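Local coordinates for endoglucanase (Thermotoga maritima, PDB 2FVG), which probably acts as a metal-dependent aminopeptidase of the M42 family, binding two divalent metal cations per subunit, at residues A[54-66]-A[186-198]. Residues are numbered along the deposited sequence; the frame is centred on the assembly and turned at random.
With EDO (1,2-ethanediol), chain D; EDO (1,2-ethanediol), chain C.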
# COMPACT_ATOMS: atom_id res chain seq x y z
N LYS A 54 2.69 2.75 27.07
CA LYS A 54 1.69 2.75 26.01
C LYS A 54 2.37 2.46 24.68
O LYS A 54 3.58 2.66 24.52
CB LYS A 54 0.93 4.08 25.98
CG LYS A 54 0.21 4.40 27.29
CD LYS A 54 -0.17 5.87 27.43
CE LYS A 54 -0.81 6.13 28.77
NZ LYS A 54 -1.08 7.58 29.00
N LYS A 55 1.60 1.97 23.73
CA LYS A 55 2.13 1.61 22.43
C LYS A 55 1.32 2.26 21.31
O LYS A 55 0.10 2.31 21.37
CB LYS A 55 2.09 0.10 22.31
CG LYS A 55 3.07 -0.61 23.24
CD LYS A 55 2.67 -2.03 23.54
CE LYS A 55 1.47 -2.05 24.50
NZ LYS A 55 1.11 -3.44 24.83
N LEU A 56 2.02 2.81 20.32
CA LEU A 56 1.37 3.38 19.15
C LEU A 56 1.61 2.40 18.03
O LEU A 56 2.71 1.88 17.89
CB LEU A 56 1.97 4.73 18.78
CG LEU A 56 1.56 5.42 17.47
CD1 LEU A 56 0.12 5.86 17.45
CD2 LEU A 56 2.45 6.63 17.25
N LEU A 57 0.59 2.14 17.24
CA LEU A 57 0.71 1.25 16.08
C LEU A 57 0.55 2.09 14.80
O LEU A 57 -0.42 2.82 14.66
CB LEU A 57 -0.37 0.19 16.15
CG LEU A 57 -0.67 -0.71 14.95
CD1 LEU A 57 0.49 -1.57 14.61
CD2 LEU A 57 -1.88 -1.59 15.27
N VAL A 58 1.49 1.98 13.86
CA VAL A 58 1.40 2.74 12.60
C VAL A 58 1.48 1.70 11.50
O VAL A 58 2.46 0.98 11.43
CB VAL A 58 2.53 3.78 12.47
CG1 VAL A 58 2.44 4.56 11.15
CG2 VAL A 58 2.50 4.75 13.65
N SER A 59 0.47 1.59 10.63
CA SER A 59 0.55 0.52 9.63
C SER A 59 0.33 0.88 8.14
O SER A 59 -0.32 1.87 7.82
CB SER A 59 -0.38 -0.64 10.02
OG SER A 59 -1.71 -0.24 9.90
N ALA A 60 0.87 0.04 7.25
CA ALA A 60 0.70 0.18 5.80
C ALA A 60 0.58 -1.23 5.21
O ALA A 60 1.10 -2.17 5.79
CB ALA A 60 1.85 0.94 5.20
N HIS A 61 -0.08 -1.37 4.06
CA HIS A 61 -0.26 -2.68 3.42
C HIS A 61 0.73 -2.91 2.31
O HIS A 61 0.96 -2.03 1.47
CB HIS A 61 -1.67 -2.79 2.82
CG HIS A 61 -2.68 -1.98 3.56
ND1 HIS A 61 -2.96 -2.19 4.89
CD2 HIS A 61 -3.46 -0.96 3.16
CE1 HIS A 61 -3.88 -1.32 5.29
NE2 HIS A 61 -4.21 -0.57 4.25
N MSE A 62 1.30 -4.10 2.31
CA MSE A 62 2.27 -4.48 1.31
C MSE A 62 1.68 -5.07 0.06
O MSE A 62 2.36 -5.11 -0.97
CB MSE A 62 3.22 -5.52 1.90
CG MSE A 62 4.09 -4.97 2.99
SE MSE A 62 5.44 -6.30 3.58
CE MSE A 62 4.29 -7.66 4.46
N ASP A 63 0.45 -5.54 0.12
CA ASP A 63 -0.16 -6.23 -1.02
C ASP A 63 -0.74 -5.34 -2.12
O ASP A 63 -1.09 -4.18 -1.87
CB ASP A 63 -1.19 -7.30 -0.57
CG ASP A 63 -2.38 -6.71 0.18
OD1 ASP A 63 -2.18 -5.79 1.03
OD2 ASP A 63 -3.52 -7.22 -0.05
N GLU A 64 -0.84 -5.90 -3.32
CA GLU A 64 -1.42 -5.20 -4.46
C GLU A 64 -2.40 -6.14 -5.18
O GLU A 64 -2.41 -7.34 -4.95
CB GLU A 64 -0.30 -4.72 -5.40
CG GLU A 64 0.45 -5.86 -6.09
CD GLU A 64 1.65 -5.40 -6.92
OE1 GLU A 64 1.49 -4.64 -7.90
OE2 GLU A 64 2.77 -5.83 -6.59
N VAL A 65 -3.24 -5.58 -6.04
CA VAL A 65 -4.15 -6.39 -6.84
C VAL A 65 -3.37 -7.18 -7.91
O VAL A 65 -2.33 -6.72 -8.40
CB VAL A 65 -5.27 -5.52 -7.47
CG1 VAL A 65 -6.10 -6.32 -8.48
CG2 VAL A 65 -6.17 -5.03 -6.38
N GLY A 66 -3.88 -8.36 -8.30
CA GLY A 66 -3.17 -9.18 -9.28
C GLY A 66 -4.01 -10.34 -9.74
O GLY A 66 -5.23 -10.24 -9.79
N ALA A 186 7.66 9.14 21.15
CA ALA A 186 7.31 9.45 22.53
C ALA A 186 6.96 8.16 23.27
O ALA A 186 7.34 8.02 24.43
CB ALA A 186 6.15 10.44 22.58
N TYR A 187 6.29 7.23 22.58
CA TYR A 187 5.86 5.94 23.11
C TYR A 187 6.30 4.81 22.20
O TYR A 187 6.54 5.02 21.00
CB TYR A 187 4.30 5.87 23.22
CG TYR A 187 3.76 6.88 24.17
CD1 TYR A 187 3.76 6.62 25.54
CD2 TYR A 187 3.30 8.12 23.73
CE1 TYR A 187 3.31 7.57 26.46
CE2 TYR A 187 2.85 9.08 24.64
CZ TYR A 187 2.85 8.79 26.00
OH TYR A 187 2.41 9.71 26.93
N ASP A 188 6.40 3.61 22.75
CA ASP A 188 6.78 2.46 21.96
C ASP A 188 5.95 2.47 20.70
O ASP A 188 4.72 2.47 20.78
CB ASP A 188 6.55 1.16 22.72
CG ASP A 188 7.64 0.86 23.73
OD1 ASP A 188 8.54 1.71 23.99
OD2 ASP A 188 7.60 -0.26 24.27
N THR A 189 6.60 2.52 19.55
CA THR A 189 5.87 2.62 18.30
C THR A 189 6.16 1.44 17.41
O THR A 189 7.30 1.18 17.11
CB THR A 189 6.19 3.95 17.57
OG1 THR A 189 5.80 5.04 18.40
CG2 THR A 189 5.43 4.05 16.23
N TYR A 190 5.12 0.71 17.04
CA TYR A 190 5.27 -0.41 16.12
C TYR A 190 4.91 0.02 14.70
O TYR A 190 3.83 0.57 14.46
CB TYR A 190 4.36 -1.57 16.53
CG TYR A 190 4.75 -2.20 17.84
CD1 TYR A 190 4.29 -1.68 19.05
CD2 TYR A 190 5.56 -3.33 17.87
CE1 TYR A 190 4.66 -2.27 20.26
CE2 TYR A 190 5.92 -3.93 19.07
CZ TYR A 190 5.48 -3.39 20.26
OH TYR A 190 5.86 -3.99 21.45
N PHE A 191 5.83 -0.16 13.77
CA PHE A 191 5.58 0.11 12.37
C PHE A 191 5.24 -1.25 11.77
O PHE A 191 6.07 -2.16 11.75
CB PHE A 191 6.80 0.74 11.70
CG PHE A 191 7.09 2.12 12.20
CD1 PHE A 191 7.82 2.31 13.36
CD2 PHE A 191 6.59 3.24 11.53
CE1 PHE A 191 8.07 3.60 13.83
CE2 PHE A 191 6.84 4.52 11.98
CZ PHE A 191 7.58 4.71 13.13
N VAL A 192 4.01 -1.39 11.30
CA VAL A 192 3.58 -2.68 10.78
C VAL A 192 3.31 -2.64 9.28
O VAL A 192 2.66 -1.72 8.79
CB VAL A 192 2.36 -3.22 11.60
CG1 VAL A 192 1.93 -4.62 11.10
CG2 VAL A 192 2.74 -3.31 13.08
N PHE A 193 3.79 -3.66 8.55
CA PHE A 193 3.63 -3.73 7.10
C PHE A 193 2.82 -5.01 6.93
O PHE A 193 3.31 -6.12 7.18
CB PHE A 193 4.99 -3.78 6.41
CG PHE A 193 5.87 -2.58 6.74
CD1 PHE A 193 6.62 -2.53 7.90
CD2 PHE A 193 5.93 -1.50 5.85
CE1 PHE A 193 7.43 -1.36 8.22
CE2 PHE A 193 6.73 -0.33 6.15
CZ PHE A 193 7.47 -0.29 7.33
N THR A 194 1.58 -4.85 6.49
CA THR A 194 0.65 -5.95 6.54
C THR A 194 0.50 -6.73 5.25
O THR A 194 0.88 -6.28 4.17
CB THR A 194 -0.74 -5.45 6.98
OG1 THR A 194 -1.30 -4.63 5.95
CG2 THR A 194 -0.65 -4.63 8.25
N VAL A 195 -0.13 -7.88 5.39
CA VAL A 195 -0.32 -8.77 4.28
C VAL A 195 -1.81 -9.09 4.24
O VAL A 195 -2.53 -8.80 5.18
CB VAL A 195 0.46 -10.09 4.55
CG1 VAL A 195 1.95 -9.84 4.62
CG2 VAL A 195 -0.04 -10.81 5.84
N GLN A 196 -2.29 -9.68 3.15
CA GLN A 196 -3.65 -10.22 3.17
C GLN A 196 -3.59 -11.62 3.79
O GLN A 196 -2.78 -12.46 3.38
CB GLN A 196 -4.28 -10.28 1.78
CG GLN A 196 -5.58 -11.11 1.74
CD GLN A 196 -6.46 -10.80 0.55
OE1 GLN A 196 -6.63 -11.64 -0.34
NE2 GLN A 196 -6.99 -9.58 0.50
N GLU A 197 -4.43 -11.86 4.79
CA GLU A 197 -4.50 -13.17 5.44
C GLU A 197 -5.62 -14.04 4.84
O GLU A 197 -6.46 -13.54 4.07
CB GLU A 197 -4.67 -13.03 6.96
CG GLU A 197 -6.08 -12.66 7.46
CD GLU A 197 -6.51 -11.22 7.20
OE1 GLU A 197 -5.68 -10.37 6.79
OE2 GLU A 197 -7.70 -10.93 7.44
N GLU A 198 -5.64 -15.33 5.19
CA GLU A 198 -6.67 -16.25 4.71
C GLU A 198 -7.84 -16.30 5.71
O GLU A 198 -8.88 -16.90 5.44
CB GLU A 198 -6.08 -17.65 4.49
C1 EDO D . -3.32 -7.82 9.75
O1 EDO D . -3.26 -8.66 8.58
C2 EDO D . -3.83 -6.42 9.37
O2 EDO D . -3.69 -5.53 10.48
C1 EDO C . -1.36 -2.24 -8.73
O1 EDO C . -1.60 -3.55 -9.25
C2 EDO C . -2.27 -1.26 -9.46
O2 EDO C . -1.80 0.07 -9.27
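A side-chain hydrogen bond between the imidazole of His61 and the hydroxyl of Thr194 lies near the C-terminal end of two strands whose other clear hydrogen bonds to each other are all between backbone atoms: ND1 lies 3.1 Å from OG1, which meets the ring at its edge and in its plane. The pairing joins parallel strands 55-61 and 187-194 in the central mixed sheet of the M42 catalytic domain. His61 is a predicted zinc ligand, its side chain close to Glu220 and Asp167, so Thr194 is placed as a likely second-shell partner that would help hold the ring's rotation. Leu56, Val58 and Ala60 use both N and O towards 187-194, while Leu57 and Ser59 are hydrogen-bonded to strand 215-224; the Val58 N to Tyr190 O bond, 2.8 Å long, is almost straight at 169°.

Val58, Ala60, Phe191 and Phe193 face helix 166-180, while Leu57, Tyr190 and Val192 line the other side of the sheet. There the CG of Lys55 reaches the edge of the Tyr190 ring at CE1 (3.8 Å). Thr189 turns OG1 beside its own backbone N (chi1 -61°), where it bonds to Tyr187 O at 2.7 Å, leaving CG2 4.0 Å from Val58 CG2; both branches lie alongside the Leu56 side chain. An alanine here, lacking both, would probably leave Tyr187 O without this bond and open a gap beside Leu56 and Val58. Just past strand 55-61, Met62 N bonds to Thr194 O. The selenomethionine CG packs 3.7 Å from Phe193 CB, and a bend at chi3 (-68°) brings CE to 3.3 Å from Phe193 O.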